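Local coordinates for protein putative 4-hydroxybenzoyl-CoA thioesterase (Geobacillus stearothermophilus, PDB 2OIW) that probably hydrolyses acyl-CoA thioesters, perhaps 4-hydroxybenzoyl-CoA, as a member of the hotdog-fold thioesterases, at residues E117-P120 and D121-V125. Sequence-based numbering, arbitrary orientation.
Sequences EPIP and DDIRV
Arg124 reaches back over Ile119, where the loop after strand 115-116 turns into helix 121-128. Pro120 holds the N-cap position. Its carbonyl O accepts the first helical bond, from Arg124 N at 3.2 Å, with an N-H...O angle of 156° and the donor in the carbonyl plane. Ile123 N gives the same oxygen a weak second bond at 3.1 Å. The tight part is the isoleucine pair. Ile119 and Ile123 cross at about a right angle, and Ile119 CG2 touches Ile123 CB at 3.7 Å. CG2 of both residues, anti to the backbone N, is turned to the other, Ile119 CG2 lying 3.7 Å from Ile123 CG2. Phe42 of helix 36-42 touches both side chains and Ile81 touches Ile119, so this side is buried. Pro120 lies alongside Ile123, and Pro120 CD is 4.1 Å from Ile123 CG1. The arginine chain is extended from CG to NE, which carries the guanidinium back along the loop. Ile119 CB sits 3.7 Å above one face of that group, offset toward its rim, and Ile119 O is 3.0 Å from Arg124 NE. Arg124 NH1 donates to Gly82 O and NH2 to Asn83 O. The other side is looser: Asp121 and Asp122 are exposed, and Asp122 OD1 comes no nearer to Pro120 CB than 4.0 Å. A leucine in place of Arg124 would probably leave the carbonyls of Gly82 and Asn83 without these donors and weaken the tie between the helix start and residues 82-83. The contact thus pairs an apolar core with a cation set among backbone carbonyls, fastening the first helical turn to the loop just after strand 72-81.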
# COMPACT_ATOMS: atom_id res chain seq x y z
N GLU A 117 -2.46 -23.60 -18.08
CA GLU A 117 -1.74 -24.87 -18.13
C GLU A 117 -2.37 -25.81 -17.12
O GLU A 117 -2.48 -25.49 -15.95
CB GLU A 117 -0.24 -24.65 -17.82
CG GLU A 117 0.70 -25.88 -17.99
CD GLU A 117 2.06 -25.74 -17.26
OE1 GLU A 117 2.09 -25.40 -16.07
OE2 GLU A 117 3.12 -25.99 -17.89
N PRO A 118 -2.87 -26.96 -17.60
CA PRO A 118 -3.17 -28.00 -16.63
C PRO A 118 -2.05 -28.16 -15.61
O PRO A 118 -0.88 -28.42 -15.98
CB PRO A 118 -3.31 -29.25 -17.51
CG PRO A 118 -3.91 -28.71 -18.79
CD PRO A 118 -3.25 -27.34 -18.97
N ILE A 119 -2.40 -27.95 -14.35
CA ILE A 119 -1.48 -28.06 -13.25
C ILE A 119 -0.70 -29.37 -13.37
O ILE A 119 -1.31 -30.43 -13.44
CB ILE A 119 -2.23 -28.00 -11.92
CG1 ILE A 119 -3.02 -26.69 -11.83
CG2 ILE A 119 -1.28 -28.21 -10.75
CD1 ILE A 119 -3.89 -26.56 -10.59
N PRO A 120 0.64 -29.31 -13.46
CA PRO A 120 1.37 -30.59 -13.59
C PRO A 120 1.12 -31.52 -12.40
O PRO A 120 0.85 -31.06 -11.28
CB PRO A 120 2.85 -30.15 -13.65
CG PRO A 120 2.82 -28.72 -14.09
CD PRO A 120 1.54 -28.15 -13.49
N ASP A 121 1.21 -32.83 -12.65
CA ASP A 121 0.85 -33.83 -11.64
C ASP A 121 1.65 -33.72 -10.34
O ASP A 121 1.06 -33.85 -9.25
CB ASP A 121 0.91 -35.25 -12.22
CG ASP A 121 -0.47 -35.77 -12.62
OD1 ASP A 121 -1.48 -35.41 -11.97
OD2 ASP A 121 -0.54 -36.55 -13.59
N ASP A 122 2.96 -33.46 -10.44
CA ASP A 122 3.80 -33.35 -9.25
C ASP A 122 3.21 -32.29 -8.28
O ASP A 122 3.11 -32.52 -7.07
CB ASP A 122 5.31 -33.16 -9.59
CG ASP A 122 5.67 -31.72 -10.07
OD1 ASP A 122 5.78 -31.50 -11.30
OD2 ASP A 122 5.88 -30.80 -9.23
N ILE A 123 2.75 -31.16 -8.84
CA ILE A 123 2.12 -30.10 -8.06
C ILE A 123 0.80 -30.54 -7.43
O ILE A 123 0.52 -30.21 -6.27
CB ILE A 123 1.83 -28.84 -8.94
CG1 ILE A 123 3.06 -28.42 -9.74
CG2 ILE A 123 1.28 -27.70 -8.10
CD1 ILE A 123 3.84 -27.36 -9.11
N ARG A 124 -0.02 -31.26 -8.20
CA ARG A 124 -1.34 -31.74 -7.73
C ARG A 124 -1.19 -32.56 -6.46
O ARG A 124 -1.92 -32.37 -5.49
CB ARG A 124 -2.02 -32.59 -8.80
CG ARG A 124 -2.56 -31.81 -9.97
CD ARG A 124 -3.34 -32.70 -10.95
NE ARG A 124 -3.57 -31.94 -12.17
CZ ARG A 124 -4.55 -31.06 -12.34
NH1 ARG A 124 -5.46 -30.85 -11.38
NH2 ARG A 124 -4.63 -30.40 -13.49
N VAL A 125 -0.25 -33.50 -6.50
CA VAL A 125 0.09 -34.31 -5.33
C VAL A 125 0.41 -33.43 -4.12
O VAL A 125 -0.12 -33.64 -3.02
CB VAL A 125 1.28 -35.23 -5.61
CG1 VAL A 125 1.45 -36.24 -4.47
CG2 VAL A 125 1.10 -35.93 -6.94